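Local coordinates for Serine/threonine-protein kinase Tel1 (Chaetomium thermophilum, PDB 6SKY) that probably phosphorylates serine and threonine residues that precede glutamine, signalling DNA damage as a dimeric kinase of the ATM family, at residues 2634-2639 with 2828-2833; 2627-2632 with 2750-2755; 2823-2828 with 2917-2922. All coordinates share one frame; numbering follows the deposited sequence.

The three contacts cluster in the C-terminal catalytic part of Tel1, with centres 10 to 13 Å apart, contact 3 joining the kinase domain to the FATC segment. Contact 1 is at the surface and polar, a histidine meeting two glutamates at the N-terminal ends of two helices. Contacts 2 and 3 are buried and apolar, each built round one leucine packed between two helices. Helix 2616-2632 enters contact 2 and leads into the 2634-2639 segment of contact 1; helix 2816-2828 supplies contact 3 and runs on into the turn of contact 1. Leu-2828, present in a segment of contacts 1 and 3, packs on Val-2629 and Val-2755 of contact 2.

Contact 1 (2634-2639 with 2828-2833); sequences KLHRET and LREEAA
The imidazole of His-2636 reaches Glu-2831 by a hydrogen bond and only brushes Glu-2830. The histidine CB and CG lead across from the 2634-2639 segment and touch neither glutamate; the contact begins farther out on the ring. ND1 comes within 3.9 Å of Glu-2830 OE1, an oblique approach that is not a hydrogen bond. CD2 lies 3.4 Å from Glu-2831 OE2; CE1, on the other flank of NE2, also has that oxygen as its nearest partner and lies 4.1 Å from Glu-2830 CB. At the tip, NE2 donates a hydrogen bond to Glu-2831 OE2, modelled at 2.4 Å; so short a value is doubtful at this resolution. As modelled the bond is bent (136°). The acceptor oxygen sits at the ring edge near the ring plane, while the carboxylate stands almost perpendicular to the imidazole, 88° between the planes. A bend at chi2 of Glu-2831 (-83°) folds the carboxylate back to meet NE2, and its other oxygen, OE1, makes a weak hydrogen bond to Ser-2834 OG. With two carboxylates nearby, the imidazole would probably be biased toward its protonated form. Glu-2830 OE2 lies close to Asp-2826 OD1, a like-charged pair that may raise the proton affinity of one of the two acids. Both main partners hold N-cap positions: His-2636 precedes helix 2637-2641 and Glu-2831 precedes helix 2832-2843. Glu-2831 also closes a type I beta turn, its N bonded to Leu-2828 O, which separates helix 2832-2843 from helix 2816-2828. The histidine side chain rests on Ala-2827 of helix 2816-2828, and Glu-2831 lies against Leu-2632 at the end of helix 2616-2632, so the polar pair sits where four helices start or finish.

Contact 2 (2627-2632 with 2750-2755); sequences AAVSEL and SMLGHV
Ser-2630 OG is hydrogen-bonded to the backbone carbonyl of Phe-2626, one turn back in its own helix, and it also lies 3.7 Å from Leu-2752 CD1. The hydroxyl is thus satisfied within helix 2616-2632 while a methyl of the opposing helix rests against it. The other branch of Leu-2752 meets the valine: CD2 reaches Val-2629 CG1 at 3.7 Å and lies 3.9 Å from Val-2629 CB. The leucine therefore forks over two consecutive residues, one methyl for the serine and one for the valine. The side chains of Val-2629 and Leu-2752 run antiparallel alongside one another, flank against flank. Val-2629 CG1 stands opposite its backbone N (chi1 -178°), and this placement presents that methyl to the leucine. The CA atoms of the two residues are 8.2 Å apart. In the PI3/PI4-kinase fold, helix 2616-2632 follows the strand carrying Lys-2610 of the nucleotide pocket and probably corresponds to helix αC of protein kinases. Helix 2732-2755 runs toward the catalytic-loop region, where Asn-2765 binds magnesium; the contact joins these two elements well away from the nucleotide. An alanine in place of Leu-2752 would lack CG and both methyls, which is likely to cost Val-2629 CG1 and Ser-2630 their contact across to helix 2732-2755 and open a gap there. Next to it, helix 2816-2828 covers the neighbouring flank of Val-2629, while Ile-2646 covers another part of Ser-2630.

Contact 3 (2823-2828 with 2917-2922); sequences FTLDAL and MATVND
Leu-2825 crosses Thr-2919 at about a right angle, and one methyl carries the whole meeting. Its CD2 lies 3.9 Å from Thr-2919 CG2 and 4.0 Å from Thr-2919 CB, so the leucine touches the carbon side of the threonine. The same methyl comes within 4.1 Å of Val-2920 CG2, placing it against two successive residues of the opposing helix. With CG trans to the backbone N (chi1 -178°), the leucine branch is directed at helix 2916-2927, and CD2 is the methyl that arrives. The threonine hydroxyl turns back and gives OG1 a hydrogen bond with the carbonyl of Ser-2915. The polar end is thereby satisfied within the threonine's own part of the chain and leaves the methyl for Leu-2825. Met-2751 of helix 2732-2755 also packs on this leucine. Beyond the contact, Asp-2922 forms a salt bridge with Arg-2260 of the second subunit, so helix 2916-2927 lies between its own kinase domain and the dimer partner. Such helix-on-helix packing of the C-terminal FATC segment against the kinase domain is characteristic of PI3K-related kinases.

Contact 1 (2634-2639 with 2828-2833)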
loop_
_atom_site.group_PDB
_atom_site.type_symbol
_atom_site.label_atom_id
_atom_site.label_comp_id
_atom_site.label_asym_id
_atom_site.label_seq_id
_atom_site.Cartn_x
_atom_site.Cartn_y
_atom_site.Cartn_z
ATOM N N LYS A 2634 -22.105 -1.761 8.476
ATOM C CA LYS A 2634 -21.893 -2.917 9.345
ATOM C C LYS A 2634 -21.048 -4.012 8.720
ATOM O O LYS A 2634 -20.817 -5.030 9.373
ATOM C CB LYS A 2634 -23.224 -3.538 9.753
ATOM C CG LYS A 2634 -24.087 -2.685 10.620
ATOM C CD LYS A 2634 -25.219 -3.506 11.171
ATOM C CE LYS A 2634 -26.181 -2.659 11.970
ATOM N NZ LYS A 2634 -27.046 -1.821 11.104
ATOM N N LEU A 2635 -20.601 -3.855 7.484
ATOM C CA LEU A 2635 -19.902 -4.913 6.773
ATOM C C LEU A 2635 -18.394 -4.773 6.841
ATOM O O LEU A 2635 -17.686 -5.532 6.178
ATOM C CB LEU A 2635 -20.346 -4.941 5.314
ATOM C CG LEU A 2635 -21.846 -5.013 5.068
ATOM C CD1 LEU A 2635 -22.138 -4.757 3.613
ATOM C CD2 LEU A 2635 -22.375 -6.358 5.488
ATOM N N HIS A 2636 -17.885 -3.828 7.618
ATOM C CA HIS A 2636 -16.462 -3.550 7.677
ATOM C C HIS A 2636 -15.969 -3.664 9.105
ATOM O O HIS A 2636 -16.678 -3.332 10.049
ATOM C CB HIS A 2636 -16.166 -2.176 7.118
ATOM C CG HIS A 2636 -16.574 -2.024 5.691
ATOM N ND1 HIS A 2636 -15.682 -2.118 4.649
ATOM C CD2 HIS A 2636 -17.786 -1.818 5.130
ATOM C CE1 HIS A 2636 -16.323 -1.960 3.508
ATOM N NE2 HIS A 2636 -17.602 -1.777 3.772
ATOM N N ARG A 2637 -14.737 -4.140 9.255
ATOM C CA ARG A 2637 -14.237 -4.490 10.576
ATOM C C ARG A 2637 -14.134 -3.269 11.478
ATOM O O ARG A 2637 -14.497 -3.332 12.656
ATOM C CB ARG A 2637 -12.890 -5.199 10.436
ATOM C CG ARG A 2637 -12.005 -5.143 11.654
ATOM C CD ARG A 2637 -11.902 -6.462 12.358
ATOM N NE ARG A 2637 -11.276 -6.295 13.664
ATOM C CZ ARG A 2637 -11.911 -6.428 14.824
ATOM N NH1 ARG A 2637 -11.261 -6.251 15.962
ATOM N NH2 ARG A 2637 -13.193 -6.751 14.848
ATOM N N GLU A 2638 -13.688 -2.138 10.937
ATOM C CA GLU A 2638 -13.400 -0.978 11.775
ATOM C C GLU A 2638 -14.654 -0.240 12.211
ATOM O O GLU A 2638 -14.722 0.242 13.341
ATOM C CB GLU A 2638 -12.471 -0.022 11.044
ATOM C CG GLU A 2638 -11.082 -0.552 10.859
ATOM C CD GLU A 2638 -10.348 -0.737 12.163
ATOM O OE1 GLU A 2638 -10.788 -0.180 13.186
ATOM O OE2 GLU A 2638 -9.320 -1.443 12.171
ATOM N N THR A 2639 -15.644 -0.113 11.332
ATOM C CA THR A 2639 -16.875 0.558 11.719
ATOM C C THR A 2639 -17.776 -0.346 12.536
ATOM O O THR A 2639 -18.524 0.137 13.383
ATOM C CB THR A 2639 -17.619 1.046 10.488
ATOM O OG1 THR A 2639 -17.820 -0.050 9.603
ATOM C CG2 THR A 2639 -16.829 2.093 9.790
ATOM N N LEU A 2828 -17.067 4.142 3.693
ATOM C CA LEU A 2828 -18.047 4.620 2.726
ATOM C C LEU A 2828 -17.492 4.602 1.317
ATOM O O LEU A 2828 -18.188 4.202 0.383
ATOM C CB LEU A 2828 -18.516 6.027 3.077
ATOM C CG LEU A 2828 -19.606 6.168 4.127
ATOM C CD1 LEU A 2828 -20.025 7.604 4.251
ATOM C CD2 LEU A 2828 -20.779 5.300 3.777
ATOM N N ARG A 2829 -16.257 5.046 1.127
ATOM C CA ARG A 2829 -15.734 5.033 -0.231
ATOM C C ARG A 2829 -15.278 3.652 -0.673
ATOM O O ARG A 2829 -14.861 3.501 -1.819
ATOM C CB ARG A 2829 -14.599 6.045 -0.393
ATOM C CG ARG A 2829 -13.532 5.948 0.620
ATOM C CD ARG A 2829 -12.242 6.545 0.137
ATOM N NE ARG A 2829 -12.259 7.995 0.072
ATOM C CZ ARG A 2829 -11.166 8.727 -0.093
ATOM N NH1 ARG A 2829 -11.245 10.044 -0.149
ATOM N NH2 ARG A 2829 -9.995 8.132 -0.198
ATOM N N GLU A 2830 -15.361 2.646 0.187
ATOM C CA GLU A 2830 -15.208 1.257 -0.213
ATOM C C GLU A 2830 -16.539 0.582 -0.488
ATOM O O GLU A 2830 -16.565 -0.618 -0.755
ATOM C CB GLU A 2830 -14.449 0.478 0.857
ATOM C CG GLU A 2830 -12.952 0.580 0.711
ATOM C CD GLU A 2830 -12.220 0.468 2.029
ATOM O OE1 GLU A 2830 -12.812 -0.043 3.003
ATOM O OE2 GLU A 2830 -11.049 0.899 2.094
ATOM N N GLU A 2831 -17.639 1.324 -0.418
ATOM C CA GLU A 2831 -18.978 0.843 -0.718
ATOM C C GLU A 2831 -19.655 1.754 -1.723
ATOM O O GLU A 2831 -20.872 1.888 -1.711
ATOM C CB GLU A 2831 -19.833 0.757 0.541
ATOM C CG GLU A 2831 -19.291 -0.127 1.615
ATOM C CD GLU A 2831 -19.638 -1.575 1.400
ATOM O OE1 GLU A 2831 -20.627 -1.849 0.696
ATOM O OE2 GLU A 2831 -18.921 -2.444 1.934
ATOM N N ALA A 2832 -18.877 2.408 -2.582
ATOM C CA ALA A 2832 -19.451 3.385 -3.494
ATOM C C ALA A 2832 -20.386 2.736 -4.501
ATOM O O ALA A 2832 -21.311 3.390 -4.992
ATOM C CB ALA A 2832 -18.338 4.142 -4.202
ATOM N N ALA A 2833 -20.181 1.457 -4.807
ATOM C CA ALA A 2833 -21.085 0.757 -5.711
ATOM C C ALA A 2833 -22.454 0.549 -5.079
ATOM O O ALA A 2833 -23.482 0.738 -5.736
ATOM C CB ALA A 2833 -20.477 -0.578 -6.120
#

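Contact 2 (2627-2632 with 2750-2755)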
loop_
_atom_site.group_PDB
_atom_site.type_symbol
_atom_site.label_atom_id
_atom_site.label_comp_id
_atom_site.label_asym_id
_atom_site.label_seq_id
_atom_site.Cartn_x
_atom_site.Cartn_y
_atom_site.Cartn_z
ATOM N N ALA A 2627 -30.861 5.037 6.513
ATOM C CA ALA A 2627 -30.831 3.744 7.181
ATOM C C ALA A 2627 -30.136 2.690 6.327
ATOM O O ALA A 2627 -29.403 1.845 6.848
ATOM C CB ALA A 2627 -32.247 3.308 7.531
ATOM N N ALA A 2628 -30.334 2.734 5.009
ATOM C CA ALA A 2628 -29.675 1.761 4.142
ATOM C C ALA A 2628 -28.162 1.948 4.123
ATOM O O ALA A 2628 -27.404 0.971 4.189
ATOM C CB ALA A 2628 -30.245 1.852 2.734
ATOM N N VAL A 2629 -27.692 3.192 4.050
ATOM C CA VAL A 2629 -26.247 3.410 4.064
ATOM C C VAL A 2629 -25.646 3.023 5.417
ATOM O O VAL A 2629 -24.561 2.423 5.491
ATOM C CB VAL A 2629 -25.925 4.862 3.683
ATOM C CG1 VAL A 2629 -24.445 5.077 3.660
ATOM C CG2 VAL A 2629 -26.504 5.184 2.338
ATOM N N SER A 2630 -26.336 3.336 6.510
ATOM C CA SER A 2630 -25.831 2.910 7.808
ATOM C C SER A 2630 -25.801 1.396 7.933
ATOM O O SER A 2630 -24.950 0.854 8.641
ATOM C CB SER A 2630 -26.667 3.519 8.919
ATOM O OG SER A 2630 -26.656 4.921 8.799
ATOM N N GLU A 2631 -26.722 0.694 7.279
ATOM C CA GLU A 2631 -26.622 -0.759 7.247
ATOM C C GLU A 2631 -25.408 -1.214 6.458
ATOM O O GLU A 2631 -24.818 -2.249 6.775
ATOM C CB GLU A 2631 -27.884 -1.369 6.650
ATOM C CG GLU A 2631 -29.057 -1.414 7.588
ATOM C CD GLU A 2631 -28.897 -2.469 8.657
ATOM O OE1 GLU A 2631 -28.015 -3.338 8.507
ATOM O OE2 GLU A 2631 -29.653 -2.433 9.651
ATOM N N LEU A 2632 -25.046 -0.480 5.408
ATOM C CA LEU A 2632 -23.796 -0.779 4.712
ATOM C C LEU A 2632 -22.604 -0.684 5.644
ATOM O O LEU A 2632 -21.632 -1.425 5.486
ATOM C CB LEU A 2632 -23.579 0.174 3.544
ATOM C CG LEU A 2632 -24.491 0.075 2.340
ATOM C CD1 LEU A 2632 -24.048 1.089 1.335
ATOM C CD2 LEU A 2632 -24.425 -1.304 1.778
ATOM N N SER A 2750 -21.753 13.009 10.823
ATOM C CA SER A 2750 -21.064 14.073 10.110
ATOM C C SER A 2750 -20.541 13.587 8.769
ATOM O O SER A 2750 -20.750 14.236 7.739
ATOM C CB SER A 2750 -19.933 14.615 10.974
ATOM O OG SER A 2750 -20.452 15.288 12.098
ATOM N N MET A 2751 -19.875 12.434 8.751
ATOM C CA MET A 2751 -19.385 11.909 7.479
ATOM C C MET A 2751 -20.531 11.530 6.556
ATOM O O MET A 2751 -20.515 11.855 5.363
ATOM C CB MET A 2751 -18.473 10.711 7.706
ATOM C CG MET A 2751 -17.070 11.074 8.104
ATOM S SD MET A 2751 -16.322 12.287 7.020
ATOM C CE MET A 2751 -16.336 13.732 8.062
ATOM N N LEU A 2752 -21.537 10.844 7.086
ATOM C CA LEU A 2752 -22.639 10.390 6.250
ATOM C C LEU A 2752 -23.437 11.553 5.689
ATOM O O LEU A 2752 -23.926 11.479 4.562
ATOM C CB LEU A 2752 -23.535 9.464 7.055
ATOM C CG LEU A 2752 -23.791 8.102 6.446
ATOM C CD1 LEU A 2752 -24.012 7.104 7.538
ATOM C CD2 LEU A 2752 -24.998 8.197 5.573
ATOM N N GLY A 2753 -23.589 12.633 6.451
ATOM C CA GLY A 2753 -24.288 13.791 5.953
ATOM C C GLY A 2753 -23.465 14.685 5.066
ATOM O O GLY A 2753 -24.035 15.475 4.317
ATOM N N HIS A 2754 -22.141 14.609 5.145
ATOM C CA HIS A 2754 -21.327 15.229 4.111
ATOM C C HIS A 2754 -21.484 14.495 2.787
ATOM O O HIS A 2754 -21.696 15.117 1.745
ATOM C CB HIS A 2754 -19.864 15.260 4.537
ATOM C CG HIS A 2754 -18.912 15.482 3.406
ATOM N ND1 HIS A 2754 -18.855 16.666 2.706
ATOM C CD2 HIS A 2754 -17.990 14.668 2.845
ATOM C CE1 HIS A 2754 -17.935 16.572 1.766
ATOM N NE2 HIS A 2754 -17.397 15.368 1.827
ATOM N N VAL A 2755 -21.397 13.165 2.811
ATOM C CA VAL A 2755 -21.456 12.400 1.569
ATOM C C VAL A 2755 -22.792 12.576 0.860
ATOM O O VAL A 2755 -22.851 12.544 -0.371
ATOM C CB VAL A 2755 -21.151 10.920 1.857
ATOM C CG1 VAL A 2755 -21.632 10.042 0.741
ATOM C CG2 VAL A 2755 -19.676 10.731 2.047
#

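Contact 3 (2823-2828 with 2917-2922)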
loop_
_atom_site.group_PDB
_atom_site.type_symbol
_atom_site.label_atom_id
_atom_site.label_comp_id
_atom_site.label_asym_id
_atom_site.label_seq_id
_atom_site.Cartn_x
_atom_site.Cartn_y
_atom_site.Cartn_z
ATOM N N PHE A 2823 -12.498 6.394 9.789
ATOM C CA PHE A 2823 -13.011 5.040 9.594
ATOM C C PHE A 2823 -14.329 5.047 8.836
ATOM O O PHE A 2823 -14.539 4.227 7.938
ATOM C CB PHE A 2823 -13.191 4.336 10.934
ATOM C CG PHE A 2823 -11.915 4.023 11.628
ATOM C CD1 PHE A 2823 -10.841 3.527 10.933
ATOM C CD2 PHE A 2823 -11.786 4.230 12.980
ATOM C CE1 PHE A 2823 -9.665 3.246 11.574
ATOM C CE2 PHE A 2823 -10.609 3.953 13.617
ATOM C CZ PHE A 2823 -9.552 3.461 12.913
ATOM N N THR A 2824 -15.235 5.962 9.184
ATOM C CA THR A 2824 -16.505 6.050 8.479
ATOM C C THR A 2824 -16.293 6.358 7.009
ATOM O O THR A 2824 -16.856 5.691 6.140
ATOM C CB THR A 2824 -17.390 7.118 9.115
ATOM O OG1 THR A 2824 -17.453 6.915 10.523
ATOM C CG2 THR A 2824 -18.778 7.050 8.556
ATOM N N LEU A 2825 -15.494 7.382 6.707
ATOM C CA LEU A 2825 -15.297 7.769 5.316
ATOM C C LEU A 2825 -14.577 6.684 4.534
ATOM O O LEU A 2825 -14.883 6.451 3.362
ATOM C CB LEU A 2825 -14.526 9.076 5.240
ATOM C CG LEU A 2825 -14.296 9.592 3.832
ATOM C CD1 LEU A 2825 -15.612 9.911 3.183
ATOM C CD2 LEU A 2825 -13.410 10.802 3.861
ATOM N N ASP A 2826 -13.629 6.002 5.165
ATOM C CA ASP A 2826 -12.929 4.923 4.496
ATOM C C ASP A 2826 -13.864 3.772 4.175
ATOM O O ASP A 2826 -13.761 3.169 3.106
ATOM C CB ASP A 2826 -11.780 4.448 5.369
ATOM C CG ASP A 2826 -10.840 3.540 4.638
ATOM O OD1 ASP A 2826 -10.918 3.478 3.394
ATOM O OD2 ASP A 2826 -10.018 2.884 5.307
ATOM N N ALA A 2827 -14.779 3.440 5.085
ATOM C CA ALA A 2827 -15.750 2.396 4.784
ATOM C C ALA A 2827 -16.766 2.849 3.750
ATOM O O ALA A 2827 -17.294 2.024 3.007
ATOM C CB ALA A 2827 -16.464 1.955 6.053
ATOM N N LEU A 2828 -17.067 4.142 3.693
ATOM C CA LEU A 2828 -18.047 4.620 2.726
ATOM C C LEU A 2828 -17.492 4.602 1.317
ATOM O O LEU A 2828 -18.188 4.202 0.383
ATOM C CB LEU A 2828 -18.516 6.027 3.077
ATOM C CG LEU A 2828 -19.606 6.168 4.127
ATOM C CD1 LEU A 2828 -20.025 7.604 4.251
ATOM C CD2 LEU A 2828 -20.779 5.300 3.777
ATOM N N MET A 2917 -7.223 10.807 5.326
ATOM C CA MET A 2917 -6.689 11.773 6.278
ATOM C C MET A 2917 -6.800 13.193 5.747
ATOM O O MET A 2917 -7.267 14.093 6.448
ATOM C CB MET A 2917 -5.236 11.438 6.594
ATOM C CG MET A 2917 -4.610 12.359 7.619
ATOM S SD MET A 2917 -2.815 12.483 7.534
ATOM C CE MET A 2917 -2.601 13.248 5.937
ATOM N N ALA A 2918 -6.370 13.417 4.506
ATOM C CA ALA A 2918 -6.398 14.757 3.939
ATOM C C ALA A 2918 -7.823 15.250 3.737
ATOM O O ALA A 2918 -8.119 16.428 3.966
ATOM C CB ALA A 2918 -5.640 14.772 2.621
ATOM N N THR A 2919 -8.719 14.360 3.316
ATOM C CA THR A 2919 -10.114 14.736 3.128
ATOM C C THR A 2919 -10.754 15.155 4.440
ATOM O O THR A 2919 -11.428 16.186 4.513
ATOM C CB THR A 2919 -10.882 13.576 2.514
ATOM O OG1 THR A 2919 -10.147 13.058 1.407
ATOM C CG2 THR A 2919 -12.218 14.046 2.036
ATOM N N VAL A 2920 -10.553 14.363 5.493
ATOM C CA VAL A 2920 -11.118 14.696 6.792
ATOM C C VAL A 2920 -10.499 15.972 7.344
ATOM O O VAL A 2920 -11.185 16.778 7.976
ATOM C CB VAL A 2920 -10.954 13.511 7.756
ATOM C CG1 VAL A 2920 -11.403 13.881 9.137
ATOM C CG2 VAL A 2920 -11.749 12.343 7.264
ATOM N N ASN A 2921 -9.204 16.190 7.112
ATOM C CA ASN A 2921 -8.586 17.440 7.539
ATOM C C ASN A 2921 -9.253 18.631 6.880
ATOM O O ASN A 2921 -9.567 19.623 7.541
ATOM C CB ASN A 2921 -7.096 17.440 7.217
ATOM C CG ASN A 2921 -6.304 16.569 8.133
ATOM O OD1 ASN A 2921 -6.858 15.818 8.918
ATOM N ND2 ASN A 2921 -4.994 16.649 8.032
ATOM N N ASP A 2922 -9.475 18.552 5.572
ATOM C CA ASP A 2922 -10.104 19.666 4.874
ATOM C C ASP A 2922 -11.533 19.888 5.351
ATOM O O ASP A 2922 -11.973 21.033 5.513
ATOM C CB ASP A 2922 -10.072 19.418 3.374
ATOM C CG ASP A 2922 -9.789 20.675 2.585
ATOM O OD1 ASP A 2922 -9.423 21.698 3.203
ATOM O OD2 ASP A 2922 -9.930 20.649 1.344
#